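Local atomic coordinates of uncharacterized protein (Parabacteroides merdae ATCC 43184, PDB entry 5BMT), a protein that is of unknown function but probably belongs to a lipoprotein family of gut bacteria, with an OB-type five-stranded barrel near its N-terminus. Residues I26-L29 with P33-V36; A37-D42 with G77-P82; F55-D58 with D63-N66; A65-S68 with F72-A75. One frame throughout, in Å; residues are numbered along the deposited sequence. Where two conformers were deposited one is given.

Contact 1. Residues I26-L29 with P33-V36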
loop_
_atom_site.group_PDB
_atom_site.type_symbol
_atom_site.label_atom_id
_atom_site.label_comp_id
_atom_site.label_asym_id
_atom_site.label_seq_id
_atom_site.Cartn_x
_atom_site.Cartn_y
_atom_site.Cartn_z
ATOM N N ILE A 26 13.344 9.285 1.054
ATOM C CA ILE A 26 12.045 8.681 1.287
ATOM C C ILE A 26 11.061 9.419 0.376
ATOM O O ILE A 26 11.155 10.650 0.173
ATOM C CB ILE A 26 11.588 8.583 2.746
ATOM C CG1 ILE A 26 11.382 9.952 3.360
ATOM C CG2 ILE A 26 12.621 7.714 3.552
ATOM C CD1 ILE A 26 10.610 9.899 4.745
ATOM N N TYR A 27 10.151 8.639 -0.222
ATOM C CA TYR A 27 9.161 9.140 -1.174
ATOM C C TYR A 27 7.787 8.984 -0.552
ATOM O O TYR A 27 7.178 7.910 -0.642
ATOM C CB TYR A 27 9.274 8.345 -2.489
ATOM C CG TYR A 27 10.581 8.613 -3.205
ATOM C CD1 TYR A 27 11.751 7.939 -2.845
ATOM C CD2 TYR A 27 10.642 9.512 -4.261
ATOM C CE1 TYR A 27 12.955 8.191 -3.497
ATOM C CE2 TYR A 27 11.830 9.718 -4.969
ATOM C CZ TYR A 27 12.980 9.052 -4.580
ATOM O OH TYR A 27 14.164 9.305 -5.250
ATOM N N PRO A 28 7.303 10.015 0.170
ATOM C CA PRO A 28 6.012 9.862 0.870
ATOM C C PRO A 28 4.838 10.048 -0.060
ATOM O O PRO A 28 4.885 10.878 -0.980
ATOM C CB PRO A 28 6.032 10.977 1.930
ATOM C CG PRO A 28 7.491 11.530 1.913
ATOM C CD PRO A 28 7.941 11.310 0.489
ATOM N N LEU A 29 3.752 9.307 0.212
ATOM C CA LEU A 29 2.517 9.518 -0.547
ATOM C C LEU A 29 2.016 10.968 -0.311
ATOM O O LEU A 29 1.922 11.403 0.835
ATOM C CB LEU A 29 1.462 8.519 -0.036
ATOM C CG LEU A 29 0.079 8.594 -0.699
ATOM C CD1 LEU A 29 0.164 8.243 -2.201
ATOM C CD2 LEU A 29 -0.917 7.695 0.034
ATOM N N PRO A 33 9.900 14.307 -2.368
ATOM C CA PRO A 33 10.957 13.416 -1.845
ATOM C C PRO A 33 11.727 14.122 -0.735
ATOM O O PRO A 33 11.937 15.342 -0.780
ATOM C CB PRO A 33 11.868 13.162 -3.059
ATOM C CG PRO A 33 10.997 13.483 -4.272
ATOM C CD PRO A 33 10.136 14.651 -3.783
ATOM N N LEU A 34 12.151 13.333 0.263
ATOM C CA LEU A 34 12.858 13.852 1.424
ATOM C C LEU A 34 14.154 13.156 1.671
ATOM O O LEU A 34 14.227 11.938 1.548
ATOM C CB LEU A 34 11.999 13.647 2.684
ATOM C CG LEU A 34 10.568 14.204 2.611
ATOM C CD1 LEU A 34 9.815 13.824 3.859
ATOM C CD2 LEU A 34 10.585 15.713 2.417
ATOM N N TYR A 35 15.151 13.924 2.123
ATOM C CA TYR A 35 16.386 13.367 2.631
ATOM C C TYR A 35 16.320 13.419 4.143
ATOM O O TYR A 35 16.288 14.513 4.728
ATOM C CB TYR A 35 17.626 14.089 2.112
ATOM C CG TYR A 35 18.896 13.548 2.727
ATOM C CD1 TYR A 35 19.304 12.233 2.491
ATOM C CD2 TYR A 35 19.644 14.321 3.612
ATOM C CE1 TYR A 35 20.466 11.725 3.067
ATOM C CE2 TYR A 35 20.793 13.814 4.219
ATOM C CZ TYR A 35 21.204 12.519 3.934
ATOM O OH TYR A 35 22.357 12.047 4.522
ATOM N N VAL A 36 16.305 12.244 4.777
ATOM C CA VAL A 36 16.325 12.112 6.226
ATOM C C VAL A 36 17.628 11.367 6.553
ATOM O O VAL A 36 17.706 10.159 6.290
ATOM C CB VAL A 36 15.079 11.409 6.801
ATOM C CG1 VAL A 36 15.135 11.361 8.333
ATOM C CG2 VAL A 36 13.785 12.098 6.345
#
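Ile-26 and Leu-34 face each other as an antiparallel hydrogen-bonded pair, the single bridge between residues 26-29 and 33-36. With it the five strands of the N-terminal domain close into the barrel of an OB fold, strands 24-28 and 34-35 being the second and third along the chain. Two backbone bonds make the pair: Ile-26 N to Leu-34 O at 2.8 Å and Leu-34 N back to Ile-26 O at 2.9 Å, the second with an N-H...O angle of 164°. A weaker C-H...O contact widens the grip, Pro-33 CA lying 3.4 Å from the same Ile-26 O. The apolar contacts split between two sides of the ribbon. On one side, where Ile-26, Pro-28 and Leu-34 pack on strand 50-57, Ile-26 carries CG1 between its backbone N and carbonyl carbon (chi1 65°), and this puts CG1 3.8 Å from Leu-34 CB. Its CD1 goes on to Val-36 CG2, 4.2 Å away, while Pro-28 CG meets Leu-34 CD1 at 3.8 Å. Cut back to an alanine here, the Ile-26 side chain would no longer reach Val-36, and a gap would probably open beside Leu-34, with Ala-53 and Val-16 also losing a neighbour. On the other side Tyr-27 lays its ring obliquely against Pro-33, where the closest approach is CE2 to Pro-33 CG at 3.9 Å.

Contact 2. Residues A37-D42 with G77-P82. With EDO (1,2-ethanediol), chain F.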
loop_
_atom_site.group_PDB
_atom_site.type_symbol
_atom_site.label_atom_id
_atom_site.label_comp_id
_atom_site.label_asym_id
_atom_site.label_seq_id
_atom_site.Cartn_x
_atom_site.Cartn_y
_atom_site.Cartn_z
ATOM N N ALA A 37 18.658 12.086 7.042
ATOM C CA ALA A 37 19.990 11.493 7.271
ATOM C C ALA A 37 19.949 10.292 8.207
ATOM O O ALA A 37 20.621 9.292 7.932
ATOM C CB ALA A 37 20.932 12.540 7.829
ATOM N N THR A 38 19.138 10.348 9.278
ATOM C CA THR A 38 19.060 9.214 10.204
ATOM C C THR A 38 18.537 7.949 9.489
ATOM O O THR A 38 19.143 6.880 9.634
ATOM C CB THR A 38 18.210 9.573 11.433
ATOM O OG1 THR A 38 16.907 9.989 11.021
ATOM C CG2 THR A 38 18.883 10.610 12.317
ATOM N N ILE A 39 17.502 8.077 8.621
ATOM C CA ILE A 39 16.999 6.924 7.894
ATOM C C ILE A 39 18.022 6.427 6.878
ATOM O O ILE A 39 18.199 5.213 6.737
ATOM C CB ILE A 39 15.655 7.302 7.216
ATOM C CG1 ILE A 39 14.588 7.575 8.326
ATOM C CG2 ILE A 39 15.193 6.225 6.201
ATOM C CD1 ILE A 39 13.177 8.160 7.811
ATOM N N ALA A 40 18.734 7.348 6.205
ATOM C CA ALA A 40 19.717 6.954 5.189
ATOM C C ALA A 40 20.876 6.161 5.773
ATOM O O ALA A 40 21.589 5.488 5.022
ATOM C CB ALA A 40 20.275 8.188 4.513
ATOM N N ASN A 41 21.092 6.253 7.102
ATOM C CA ASN A 41 22.211 5.557 7.741
ATOM C C ASN A 41 21.730 4.429 8.647
ATOM O O ASN A 41 22.526 3.913 9.431
ATOM C CB ASN A 41 23.046 6.571 8.535
ATOM C CG ASN A 41 23.875 7.413 7.615
ATOM O OD1 ASN A 41 24.900 6.955 7.082
ATOM N ND2 ASN A 41 23.444 8.638 7.376
ATOM N N ASP A 42 20.445 4.041 8.539
ATOM C CA ASP A 42 19.896 3.037 9.454
ATOM C C ASP A 42 19.825 1.684 8.770
ATOM O O ASP A 42 19.104 1.541 7.777
ATOM C CB ASP A 42 18.498 3.511 9.900
ATOM C CG ASP A 42 17.869 2.704 11.011
ATOM O OD1 ASP A 42 18.208 1.503 11.148
ATOM O OD2 ASP A 42 16.990 3.250 11.706
ATOM N N GLY A 77 13.034 13.369 11.162
ATOM C CA GLY A 77 11.947 12.486 11.525
ATOM C C GLY A 77 12.412 11.072 11.743
ATOM O O GLY A 77 13.601 10.802 11.931
ATOM N N ALA A 78 11.452 10.171 11.701
ATOM C CA ALA A 78 11.723 8.773 11.955
ATOM C C ALA A 78 10.697 7.952 11.226
ATOM O O ALA A 78 9.753 8.489 10.646
ATOM C CB ALA A 78 11.681 8.499 13.451
ATOM N N ALA A 79 10.898 6.656 11.202
ATOM C CA ALA A 79 9.963 5.821 10.489
ATOM C C ALA A 79 9.726 4.529 11.247
ATOM O O ALA A 79 10.541 4.102 12.067
ATOM C CB ALA A 79 10.518 5.518 9.098
ATOM N N SER A 80 8.620 3.875 10.918
ATOM C CA SER A 80 8.321 2.561 11.475
ATOM C C SER A 80 9.283 1.516 10.932
ATOM O O SER A 80 10.074 1.796 10.028
ATOM C CB SER A 80 6.920 2.158 10.999
ATOM O OG SER A 80 6.885 1.884 9.591
ATOM N N SER A 81 9.155 0.277 11.421
ATOM C CA SER A 81 9.835 -0.860 10.822
ATOM C C SER A 81 9.259 -1.047 9.409
ATOM O O SER A 81 8.109 -0.624 9.176
ATOM C CB SER A 81 9.605 -2.120 11.654
ATOM O OG SER A 81 10.240 -2.023 12.917
ATOM N N PRO A 82 9.986 -1.627 8.446
ATOM C CA PRO A 82 9.405 -1.826 7.113
ATOM C C PRO A 82 8.145 -2.687 7.153
ATOM O O PRO A 82 8.049 -3.652 7.940
ATOM C CB PRO A 82 10.492 -2.612 6.353
ATOM C CG PRO A 82 11.749 -2.329 7.085
ATOM C CD PRO A 82 11.363 -2.174 8.516
HETATM C C1 EDO F . 19.682 2.755 4.653
HETATM O O1 EDO F . 21.102 2.861 4.533
HETATM C C2 EDO F . 19.100 2.346 3.282
HETATM O O2 EDO F . 19.609 1.077 2.967
HETATM O O HOH W 1 15.901 12.752 11.652
HETATM O O HOH W 2 15.259 8.275 12.322
#
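Ile-39 extends from the short helix 37-40 and sets its terminal CD1 4.0 Å from Ala-79 CB, the one apolar side-chain contact between residues 37-42 and 77-82. CG1 stands anti to the carbonyl carbon (chi1 -66°), and the extended chain beyond it makes the tip of the isoleucine the part that meets the strand. Beside it, Thr-38 brings its hydroxyl near Gly-77, but OG1 remains 3.5 Å from Gly-77 O and two waters do the joining. One water lies 3.0 Å from Thr-38 OG1 and accepts from Gly-77 N; the other sits 2.7 Å from Thr-38 OG1 and donates to Gly-77 O over 3.0 Å. Gly-77 itself has backbone angles (160°/-162°) at which any side chain would collide with the carbonyl oxygen of the residue before, so that glycine is called for. Further out, Asn-41 folds its side chain back over the weakly bonded helix, ND2 bonding Ala-37 O at 3.0 Å. An ethanediol, probably from the crystallisation liquor, donates from O1 to Ala-40 O. Tyr-45 packs on both Ile-39 and Ala-79, and Ile-26 meets Ile-39 from within the barrel. The helix occupies the place between the third and fourth strands where OB folds commonly carry one. Its hold on strand 73-79 is therefore mixed: one isoleucine tip packed on the inward side, and a solvent-bridged polar seam at the surface.

Contact 3. Residues F55-D58 with D63-N66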
loop_
_atom_site.group_PDB
_atom_site.type_symbol
_atom_site.label_atom_id
_atom_site.label_comp_id
_atom_site.label_asym_id
_atom_site.label_seq_id
_atom_site.Cartn_x
_atom_site.Cartn_y
_atom_site.Cartn_z
ATOM N N PHE A 55 7.575 13.161 9.755
ATOM C CA PHE A 55 8.647 14.071 9.408
ATOM C C PHE A 55 8.235 15.523 9.480
ATOM O O PHE A 55 7.042 15.851 9.456
ATOM C CB PHE A 55 9.105 13.764 7.954
ATOM C CG PHE A 55 7.996 13.697 6.924
ATOM C CD1 PHE A 55 7.552 14.851 6.270
ATOM C CD2 PHE A 55 7.387 12.485 6.613
ATOM C CE1 PHE A 55 6.543 14.769 5.299
ATOM C CE2 PHE A 55 6.347 12.423 5.689
ATOM C CZ PHE A 55 5.948 13.560 5.030
ATOM N N THR A 56 9.250 16.387 9.513
ATOM C CA THR A 56 9.080 17.833 9.496
ATOM C C THR A 56 10.145 18.438 8.593
ATOM O O THR A 56 11.305 18.003 8.625
ATOM C CB THR A 56 9.155 18.408 10.912
ATOM O OG1 THR A 56 8.324 17.642 11.783
ATOM C CG2 THR A 56 8.767 19.873 10.969
ATOM N N VAL A 57 9.745 19.430 7.798
ATOM C CA VAL A 57 10.632 20.165 6.900
ATOM C C VAL A 57 10.755 21.593 7.418
ATOM O O VAL A 57 9.729 22.244 7.653
ATOM C CB VAL A 57 10.115 20.158 5.441
ATOM C CG1 VAL A 57 10.964 21.066 4.537
ATOM C CG2 VAL A 57 10.055 18.733 4.890
ATOM N N ASP A 58 11.998 22.093 7.549
ATOM C CA ASP A 58 12.270 23.496 7.878
ATOM C C ASP A 58 12.535 24.181 6.548
ATOM O O ASP A 58 13.623 24.063 5.996
ATOM C CB ASP A 58 13.469 23.596 8.843
ATOM C CG ASP A 58 13.834 25.026 9.255
ATOM O OD1 ASP A 58 13.161 25.981 8.780
ATOM O OD2 ASP A 58 14.822 25.190 10.002
ATOM N N ASP A 63 20.158 24.271 4.470
ATOM C CA ASP A 63 20.114 22.988 3.755
ATOM C C ASP A 63 18.992 22.941 2.713
ATOM O O ASP A 63 19.118 22.219 1.727
ATOM C CB ASP A 63 19.922 21.827 4.746
ATOM C CG ASP A 63 21.211 21.266 5.329
ATOM O OD1 ASP A 63 22.304 21.756 4.952
ATOM O OD2 ASP A 63 21.131 20.312 6.133
ATOM N N ASN A 64 17.908 23.704 2.923
ATOM C CA ASN A 64 16.766 23.724 2.000
ATOM C C ASN A 64 16.742 24.971 1.094
ATOM O O ASN A 64 15.828 25.091 0.282
ATOM C CB ASN A 64 15.449 23.570 2.771
ATOM C CG ASN A 64 15.277 22.113 3.165
ATOM O OD1 ASN A 64 15.674 21.227 2.402
ATOM N ND2 ASN A 64 14.700 21.842 4.338
ATOM N N ALA A 65 17.782 25.826 1.156
ATOM C CA ALA A 65 17.869 27.023 0.305
ATOM C C ALA A 65 17.901 26.657 -1.184
ATOM O O ALA A 65 17.392 27.426 -1.994
ATOM C CB ALA A 65 19.110 27.844 0.664
ATOM N N ASN A 66 18.464 25.480 -1.537
ATOM C CA ASN A 66 18.575 25.022 -2.925
ATOM C C ASN A 66 17.760 23.754 -3.171
ATOM O O ASN A 66 18.128 22.951 -4.036
ATOM C CB ASN A 66 20.046 24.766 -3.285
ATOM C CG ASN A 66 20.920 25.991 -3.161
ATOM O OD1 ASN A 66 20.575 27.077 -3.630
ATOM N ND2 ASN A 66 22.068 25.843 -2.512
#
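Asp-58 and Asn-64 are the nearest pair in the two backbones, their CA atoms 7.4 Å apart, so the main chains stay too far from each other for strand pairing. Residues 55-57 run extended on strand 50-57, whereas 63-66 form an irregular turn leading into helix 67-70. The Asn-64 side chain spans the separation. Its ND2 donates to Asp-58 O at 3.0 Å with an almost straight N-H...O angle of 175°; the oxygen lies in the plane of the amide, but the amide nitrogen comes from above the plane of the Asp-58 carbonyl. Val-57 crosses the asparagine at about a right angle and presses CG1 to 3.8 Å from the same ND2. The other end of the amide is held as well, OD1 accepting from Val-74 N, and this double grip fixes which way the flat group is turned. A leucine in place of Asn-64 would probably leave Val-74 N without its acceptor and take from Asp-58 O its straight N-H bond, though Ser-61 OG also bonds that oxygen. The buried amide thus bolts the connecting loop to two neighbours at once: strand 50-57 and the start of strand 73-79, just ahead of the single turn of helix 67-70.

Contact 4. Residues A65-S68 with F72-A75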
loop_
_atom_site.group_PDB
_atom_site.type_symbol
_atom_site.label_atom_id
_atom_site.label_comp_id
_atom_site.label_asym_id
_atom_site.label_seq_id
_atom_site.Cartn_x
_atom_site.Cartn_y
_atom_site.Cartn_z
ATOM N N ALA A 65 17.782 25.826 1.156
ATOM C CA ALA A 65 17.869 27.023 0.305
ATOM C C ALA A 65 17.901 26.657 -1.184
ATOM O O ALA A 65 17.392 27.426 -1.994
ATOM C CB ALA A 65 19.110 27.844 0.664
ATOM N N ASN A 66 18.464 25.480 -1.537
ATOM C CA ASN A 66 18.575 25.022 -2.925
ATOM C C ASN A 66 17.760 23.754 -3.171
ATOM O O ASN A 66 18.128 22.951 -4.036
ATOM C CB ASN A 66 20.046 24.766 -3.285
ATOM C CG ASN A 66 20.920 25.991 -3.161
ATOM O OD1 ASN A 66 20.575 27.077 -3.630
ATOM N ND2 ASN A 66 22.068 25.843 -2.512
ATOM N N ALA A 67 16.646 23.572 -2.432
ATOM C CA ALA A 67 15.807 22.372 -2.560
ATOM C C ALA A 67 15.339 22.124 -4.000
ATOM O O ALA A 67 15.323 20.966 -4.429
ATOM C CB ALA A 67 14.598 22.464 -1.637
ATOM N N SER A 68 14.986 23.200 -4.742
ATOM C CA SER A 68 14.527 23.071 -6.132
ATOM C C SER A 68 15.593 22.391 -7.018
ATOM O O SER A 68 15.242 21.511 -7.813
ATOM C CB SER A 68 14.117 24.426 -6.710
ATOM O OG SER A 68 15.188 25.356 -6.653
ATOM N N PHE A 72 14.965 17.390 -3.554
ATOM C CA PHE A 72 14.391 16.885 -2.294
ATOM C C PHE A 72 14.441 17.992 -1.258
ATOM O O PHE A 72 15.244 18.939 -1.375
ATOM C CB PHE A 72 15.207 15.649 -1.776
ATOM C CG PHE A 72 16.695 15.916 -1.606
ATOM C CD1 PHE A 72 17.192 16.504 -0.443
ATOM C CD2 PHE A 72 17.591 15.624 -2.627
ATOM C CE1 PHE A 72 18.550 16.803 -0.311
ATOM C CE2 PHE A 72 18.955 15.904 -2.483
ATOM C CZ PHE A 72 19.429 16.491 -1.328
ATOM N N TYR A 73 13.646 17.808 -0.189
ATOM C CA TYR A 73 13.764 18.619 0.995
ATOM C C TYR A 73 14.525 17.820 2.050
ATOM O O TYR A 73 14.279 16.618 2.209
ATOM C CB TYR A 73 12.389 19.011 1.561
ATOM C CG TYR A 73 11.753 20.153 0.822
ATOM C CD1 TYR A 73 12.244 21.450 0.952
ATOM C CD2 TYR A 73 10.686 19.937 -0.040
ATOM C CE1 TYR A 73 11.671 22.508 0.255
ATOM C CE2 TYR A 73 10.097 20.994 -0.743
ATOM C CZ TYR A 73 10.606 22.269 -0.603
ATOM O OH TYR A 73 10.055 23.324 -1.312
ATOM N N VAL A 74 15.396 18.495 2.798
ATOM C CA VAL A 74 16.035 17.866 3.952
ATOM C C VAL A 74 14.991 17.906 5.062
ATOM O O VAL A 74 14.386 18.961 5.308
ATOM C CB VAL A 74 17.340 18.583 4.366
ATOM C CG1 VAL A 74 17.890 17.987 5.666
ATOM C CG2 VAL A 74 18.386 18.513 3.244
ATOM N N ALA A 75 14.752 16.770 5.708
ATOM C CA ALA A 75 13.742 16.694 6.758
ATOM C C ALA A 75 14.293 15.975 7.956
ATOM O O ALA A 75 15.309 15.285 7.873
ATOM C CB ALA A 75 12.512 15.950 6.231
#
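Ala-67 points its methyl group at Tyr-73 and meets the ring obliquely along one side. CB is 3.5 Å from Tyr-73 CE1 and 3.6 Å from Tyr-73 CD1, with CZ further off at 4.1 Å, so the methyl sits by the CD1-CE1 bond and well short of the hydroxyl. Tyr-73 places CG anti to its carbonyl carbon, beside the backbone N (chi1 -79°), and this brings the CD1-CE1 side of the ring up to the methyl, although the side chain does not set out in that direction. The same methyl also rests on the backbone, 3.6 Å from Phe-72 O. Phe-72 behaves in the opposite manner: its CB leaves the chain away from the helix, and its ring has Val-74 CG2 at its edge, in plane. What Phe-72 offers Ala-67 is its main chain, and its backbone N is buried here with no partner in the model. The contact lies where the connection between the fourth and fifth strands of the OB barrel, with its one turn of helix 67-70, passes into strand 73-79. The two aromatic rings then serve different neighbourhoods. Tyr-73 is met edge-to-face by both Phe-59 and Tyr-32 and also touches Leu-34 and Val-57, whereas Phe-72 packs on Tyr-35 and Arg-23, with a sulfate, probably from the crystallisation liquor, about 4 Å from its side chain. The backbone of Tyr-73 bonds to Tyr-35 of the neighbouring strand 34-35 and to Pro-33 just before it.

Contacts 1 and 3 are buried, contacts 2 and 4 lie at the surface, and all four belong to the same OB domain. Contact 1 relies on paired backbone bonds with aliphatic packing, contact 3 on one side-chain amide. Contact 2 combines one aliphatic touch with water bridges, and contact 4 sets one methyl against a ring and a carbonyl oxygen. Strand 73-79 serves both surface contacts, at opposite ends, their centres about 18 Å apart. It also runs beside strand 34-35 of contact 1, Tyr-35 N lying 2.8 Å from Tyr-73 O. Contacts 3 and 4 share Ala-65 and Asn-66, and contact 1 also reaches contact 3, Leu-34 CD1 lying 3.5 Å from Phe-55 CD1.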